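5-carboxyvanillate decarboxylase (Sphingomonas paucimobilis, PDB 4L6D) catalyses the removal of a carboxylate from 5-carboxyvanillate, giving vanillate, in a metal-binding active site of the amidohydrolase fold. Local coordinates at the interface of chains A and B. Coordinates in Å, arbitrary orientation; residue numbers count along the deposited sequence, not the author numbering. Chains: chain A/B, 5-carboxyvanillate decarboxylase.

Contact 1: the interface of chains A and B. Residues chain A 203-204, 207-208, 232, 235, 239; chain B 191, 195-196, 200.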
loop_
_atom_site.group_PDB
_atom_site.type_symbol
_atom_site.label_atom_id
_atom_site.label_comp_id
_atom_site.label_asym_id
_atom_site.label_seq_id
_atom_site.Cartn_x
_atom_site.Cartn_y
_atom_site.Cartn_z
ATOM N N SER A 203 -1.650 7.057 1.421
ATOM C CA SER A 203 -0.227 6.739 1.387
ATOM C C SER A 203 0.422 7.295 0.130
ATOM O O SER A 203 1.545 7.796 0.183
ATOM C CB SER A 203 0.041 5.232 1.501
ATOM O OG SER A 203 -0.553 4.512 0.433
ATOM N N THR A 204 -0.265 7.207 -1.004
ATOM C CA THR A 204 0.315 7.728 -2.244
ATOM C C THR A 204 0.511 9.244 -2.177
ATOM O O THR A 204 1.530 9.757 -2.620
ATOM C CB THR A 204 -0.508 7.305 -3.467
ATOM O OG1 THR A 204 -0.506 5.870 -3.560
ATOM C CG2 THR A 204 0.070 7.885 -4.750
ATOM N N VAL A 207 3.606 9.767 -0.003
ATOM C CA VAL A 207 4.840 9.421 -0.701
ATOM C C VAL A 207 5.210 10.500 -1.731
ATOM O O VAL A 207 6.379 10.867 -1.855
ATOM C CB VAL A 207 4.743 8.021 -1.342
ATOM C CG1 VAL A 207 5.920 7.759 -2.278
ATOM C CG2 VAL A 207 4.687 6.968 -0.247
ATOM N N ARG A 208 4.218 11.029 -2.446
ATOM C CA ARG A 208 4.468 12.123 -3.381
ATOM C C ARG A 208 5.027 13.330 -2.631
ATOM O O ARG A 208 5.950 13.989 -3.103
ATOM C CB ARG A 208 3.193 12.538 -4.131
ATOM C CG ARG A 208 2.648 11.486 -5.093
ATOM C CD ARG A 208 1.357 11.991 -5.773
ATOM N NE ARG A 208 1.651 13.135 -6.638
ATOM C CZ ARG A 208 1.861 13.055 -7.946
ATOM N NH1 ARG A 208 1.740 11.894 -8.581
ATOM N NH2 ARG A 208 2.177 14.143 -8.632
ATOM N N ILE A 232 2.907 3.000 5.229
ATOM C CA ILE A 232 4.236 3.520 4.904
ATOM C C ILE A 232 5.358 2.981 5.833
ATOM O O ILE A 232 6.466 2.696 5.359
ATOM C CB ILE A 232 4.249 5.059 4.756
ATOM C CG1 ILE A 232 3.379 5.463 3.557
ATOM C CG2 ILE A 232 5.671 5.576 4.606
ATOM C CD1 ILE A 232 3.039 6.927 3.521
ATOM N N TRP A 235 6.992 -0.036 4.366
ATOM C CA TRP A 235 7.716 0.145 3.097
ATOM C C TRP A 235 9.034 0.922 3.196
ATOM O O TRP A 235 9.656 1.205 2.169
ATOM C CB TRP A 235 6.838 0.877 2.079
ATOM C CG TRP A 235 5.653 0.126 1.523
ATOM C CD1 TRP A 235 4.333 0.286 1.862
ATOM C CD2 TRP A 235 5.676 -0.858 0.478
ATOM N NE1 TRP A 235 3.547 -0.548 1.107
ATOM C CE2 TRP A 235 4.340 -1.250 0.240
ATOM C CE3 TRP A 235 6.696 -1.442 -0.280
ATOM C CZ2 TRP A 235 3.997 -2.211 -0.708
ATOM C CZ3 TRP A 235 6.352 -2.407 -1.229
ATOM C CH2 TRP A 235 5.010 -2.774 -1.434
ATOM N N LEU A 239 11.526 2.053 0.020
ATOM C CA LEU A 239 11.515 3.465 -0.358
ATOM C C LEU A 239 12.940 4.015 -0.368
ATOM O O LEU A 239 13.334 4.712 -1.303
ATOM C CB LEU A 239 10.641 4.273 0.606
ATOM C CG LEU A 239 9.126 4.112 0.422
ATOM C CD1 LEU A 239 8.403 4.635 1.648
ATOM C CD2 LEU A 239 8.660 4.858 -0.826
ATOM N N MET B 191 7.939 7.133 -9.652
ATOM C CA MET B 191 6.988 6.298 -8.925
ATOM C C MET B 191 6.357 5.194 -9.773
ATOM O O MET B 191 5.637 4.345 -9.245
ATOM C CB MET B 191 5.921 7.162 -8.258
ATOM C CG MET B 191 6.513 7.999 -7.131
ATOM S SD MET B 191 5.396 9.189 -6.392
ATOM C CE MET B 191 4.101 8.110 -5.765
ATOM N N ILE B 195 10.026 1.769 -6.485
ATOM C CA ILE B 195 9.935 2.657 -5.327
ATOM C C ILE B 195 8.501 2.817 -4.794
ATOM O O ILE B 195 8.312 3.038 -3.602
ATOM C CB ILE B 195 10.605 4.028 -5.591
ATOM C CG1 ILE B 195 10.925 4.752 -4.270
ATOM C CG2 ILE B 195 9.742 4.910 -6.513
ATOM C CD1 ILE B 195 11.706 6.041 -4.444
ATOM N N TRP B 196 7.490 2.693 -5.651
ATOM C CA TRP B 196 6.112 2.821 -5.157
ATOM C C TRP B 196 5.049 2.131 -6.011
ATOM O O TRP B 196 4.260 1.330 -5.515
ATOM C CB TRP B 196 5.728 4.292 -4.895
ATOM C CG TRP B 196 4.498 4.402 -4.043
ATOM C CD1 TRP B 196 3.292 4.943 -4.400
ATOM C CD2 TRP B 196 4.344 3.941 -2.692
ATOM N NE1 TRP B 196 2.405 4.863 -3.352
ATOM C CE2 TRP B 196 3.022 4.248 -2.292
ATOM C CE3 TRP B 196 5.200 3.306 -1.779
ATOM C CZ2 TRP B 196 2.527 3.924 -1.026
ATOM C CZ3 TRP B 196 4.716 2.998 -0.520
ATOM C CH2 TRP B 196 3.386 3.298 -0.156
ATOM N N ILE B 200 1.884 -0.865 -5.266
ATOM C CA ILE B 200 0.468 -0.490 -5.323
ATOM C C ILE B 200 -0.293 -1.297 -6.371
ATOM O O ILE B 200 -1.379 -1.818 -6.115
ATOM C CB ILE B 200 0.285 1.024 -5.597
ATOM C CG1 ILE B 200 0.981 1.864 -4.518
ATOM C CG2 ILE B 200 -1.198 1.368 -5.691
ATOM C CD1 ILE B 200 0.582 1.481 -3.097
#

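Contact 2: the interface of chains A and B. Residues chain A 211, 238-239, 242-243, 246; chain B 189-190, 194-195.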
loop_
_atom_site.group_PDB
_atom_site.type_symbol
_atom_site.label_atom_id
_atom_site.label_comp_id
_atom_site.label_asym_id
_atom_site.label_seq_id
_atom_site.Cartn_x
_atom_site.Cartn_y
_atom_site.Cartn_z
ATOM N N LEU A 211 8.765 12.464 -1.738
ATOM C CA LEU A 211 9.652 12.391 -2.894
ATOM C C LEU A 211 9.800 13.713 -3.639
ATOM O O LEU A 211 10.820 13.944 -4.289
ATOM C CB LEU A 211 9.215 11.281 -3.862
ATOM C CG LEU A 211 9.341 9.856 -3.311
ATOM C CD1 LEU A 211 8.895 8.850 -4.364
ATOM C CD2 LEU A 211 10.759 9.547 -2.840
ATOM N N ARG A 238 12.431 -0.287 1.333
ATOM C CA ARG A 238 12.319 -0.251 -0.123
ATOM C C ARG A 238 12.251 1.172 -0.670
ATOM O O ARG A 238 12.849 1.469 -1.699
ATOM C CB ARG A 238 11.082 -1.045 -0.538
ATOM C CG ARG A 238 10.830 -1.189 -2.040
ATOM C CD ARG A 238 10.109 -2.508 -2.236
ATOM N NE ARG A 238 9.554 -2.778 -3.563
ATOM C CZ ARG A 238 10.246 -3.262 -4.589
ATOM N NH1 ARG A 238 11.563 -3.440 -4.497
ATOM N NH2 ARG A 238 9.625 -3.536 -5.734
ATOM N N LEU A 239 11.526 2.053 0.020
ATOM C CA LEU A 239 11.515 3.465 -0.358
ATOM C C LEU A 239 12.940 4.015 -0.368
ATOM O O LEU A 239 13.334 4.712 -1.303
ATOM C CB LEU A 239 10.641 4.273 0.606
ATOM C CG LEU A 239 9.126 4.112 0.422
ATOM C CD1 LEU A 239 8.403 4.635 1.648
ATOM C CD2 LEU A 239 8.660 4.858 -0.826
ATOM N N MET A 242 15.244 2.170 -3.263
ATOM C CA MET A 242 14.972 2.516 -4.652
ATOM C C MET A 242 15.097 4.006 -4.949
ATOM O O MET A 242 14.961 4.419 -6.096
ATOM C CB MET A 242 13.587 1.999 -5.060
ATOM C CG MET A 242 13.545 0.474 -5.235
ATOM S SD MET A 242 14.656 0.005 -6.563
ATOM C CE MET A 242 14.630 -1.800 -6.510
ATOM N N HIS A 243 15.376 4.813 -3.931
ATOM C CA HIS A 243 15.424 6.254 -4.141
ATOM C C HIS A 243 16.522 6.679 -5.124
ATOM O O HIS A 243 16.325 7.610 -5.910
ATOM C CB HIS A 243 15.582 6.983 -2.812
ATOM C CG HIS A 243 15.331 8.452 -2.915
ATOM N ND1 HIS A 243 16.204 9.394 -2.418
ATOM C CD2 HIS A 243 14.320 9.140 -3.498
ATOM C CE1 HIS A 243 15.725 10.603 -2.661
ATOM N NE2 HIS A 243 14.584 10.477 -3.317
ATOM N N ALA A 246 15.189 6.424 -8.501
ATOM C CA ALA A 246 14.208 7.479 -8.730
ATOM C C ALA A 246 14.877 8.811 -9.094
ATOM O O ALA A 246 14.414 9.516 -9.994
ATOM C CB ALA A 246 13.303 7.642 -7.514
ATOM N N TYR B 189 8.480 11.499 -10.183
ATOM C CA TYR B 189 9.468 11.096 -9.176
ATOM C C TYR B 189 9.847 9.616 -9.247
ATOM O O TYR B 189 10.212 9.018 -8.239
ATOM C CB TYR B 189 8.990 11.456 -7.753
ATOM C CG TYR B 189 8.222 12.760 -7.667
ATOM C CD1 TYR B 189 8.782 13.954 -8.111
ATOM C CD2 TYR B 189 6.937 12.800 -7.138
ATOM C CE1 TYR B 189 8.073 15.151 -8.043
ATOM C CE2 TYR B 189 6.226 13.986 -7.067
ATOM C CZ TYR B 189 6.792 15.158 -7.521
ATOM O OH TYR B 189 6.091 16.344 -7.455
ATOM N N GLY B 190 9.744 9.025 -10.434
ATOM C CA GLY B 190 10.106 7.632 -10.630
ATOM C C GLY B 190 9.127 6.648 -10.000
ATOM O O GLY B 190 9.434 5.467 -9.832
ATOM N N ALA B 194 9.767 0.332 -8.891
ATOM C CA ALA B 194 9.852 -0.384 -7.618
ATOM C C ALA B 194 9.655 0.495 -6.384
ATOM O O ALA B 194 9.173 0.025 -5.340
ATOM C CB ALA B 194 11.193 -1.126 -7.523
ATOM N N ILE B 195 10.026 1.769 -6.485
ATOM C CA ILE B 195 9.935 2.657 -5.327
ATOM C C ILE B 195 8.501 2.817 -4.794
ATOM O O ILE B 195 8.312 3.038 -3.602
ATOM C CB ILE B 195 10.605 4.028 -5.591
ATOM C CG1 ILE B 195 10.925 4.752 -4.270
ATOM C CG2 ILE B 195 9.742 4.910 -6.513
ATOM C CD1 ILE B 195 11.706 6.041 -4.444
#

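Contact 1: the interface of chains A and B
B:Trp196 meets the flank of helix 197-211 of chain A from a loop backbone, at the last position before its own chain turns into the matching helix 197-211. CG of B:Trp196 lies anti to the backbone N (chi1 -164°), which carries the indole toward chain A, into a slot between that helix and the segment 232-239. One edge of the ring is polar in its dealings: NE1 donates a nearly straight hydrogen bond to the hydroxyl OG1 of A:Thr204, at 3.1 Å and 175° at the hydrogen, with the acceptor lying almost exactly in the indole plane. This bond, with the packing on the faces, would limit rotation of the ring. Further along the same rim, OG of A:Ser203 sits in plane, 3.5 Å from CZ2 of B:Trp196.

The faces are apolar. CG2 of A:Val207 stands over the centre of the six-membered ring of B:Trp196, 3.6 Å from its centroid, a CH-pi contact, while CD1 of B:Ile200, from the same chain as the indole, backs the opposite face. At the far end, CZ3 of B:Trp196 points into one face of A:Trp235, 3.6 Å from CD1; the two indoles are turned 67° to each other, edge to face. CD2 of A:Leu239 closes in near CE3 of B:Trp196, at 3.9 Å, and also touches the backbone O of B:Ile195. Beside the indole, the B:Met191 chain bends at chi3, bringing its methyl CE within 3.7 Å of CG of A:Arg208 and also against CG1 of A:Val207.

The site illustrates how one large aromatic side chain can join two subunits: held at its N-H by A:Thr204, with A:Val207 on one face and B:Ile200 of its own chain on the other, it helps hold the subunits together, here and in the symmetric twin, within the two-chain assembly, which may be the biological dimer.

Contact 2: the interface of chains A and B
B:Ile195 packs against A:Met242, A:His243 and A:Ala246 along helix 236-249 of chain A, and apolar contacts dominate. Its CG1 is anti to the backbone N (chi1 -161°), and the extended side chain runs along the helix surface to put CD1 3.7 Å from CA of A:His243 and 3.8 Å from CB of A:Ala246. At the base of the same side chain, CB of B:Ile195 rests on CB of A:Met242. A:Leu211 approaches from the end of helix 197-211, tip to tip, its CD1 and CD2 each 4.0 Å from CD1 of B:Ile195. The isoleucine terminus is thus held between two helices of the partner.

A:Met242 bends at chi2 (-62°) and folds its thioether over B:Ala194, with CE 3.6 Å from the alanine CB. Another apolar contact joins CB of A:Leu211 to CB of B:Tyr189.

Polar groups take part through proximity rather than hydrogen bonding. The guanidinium of A:Arg238 turns a face to B:Ala194, whose carbonyl O lies 3.1 Å above the guanidinium plane, toward its rim. That approach may be electrostatically favourable, but it does not follow an N-H direction. The carbonyl O of B:Tyr189 faces CB of A:Ala246 at 3.5 Å.

Within the fold, the loop of chain B leading into helix 197-211 lies against helix 236-249 of chain A, with the C-terminal end of A's helix 197-211 alongside.

The centres of the C-alpha atoms of contact 1 and contact 2 are about 7 Å apart, and both include A:Leu239 and B:Ile195. They are therefore neighbouring parts of a continuous surface. In each, the loop of chain B preceding helix 197-211 meets helices 197-211 and 236-249 of chain A. Contact 1 adds directional hydrogen bonding and aromatic packing, whereas contact 2 contributes mainly apolar contact. Because the interface is two-fold symmetric, both recur with the chains exchanged, so each subunit offers its loop and receives the other's, consistent with a two-fold dimer, though the structure alone does not show that it is the biological form.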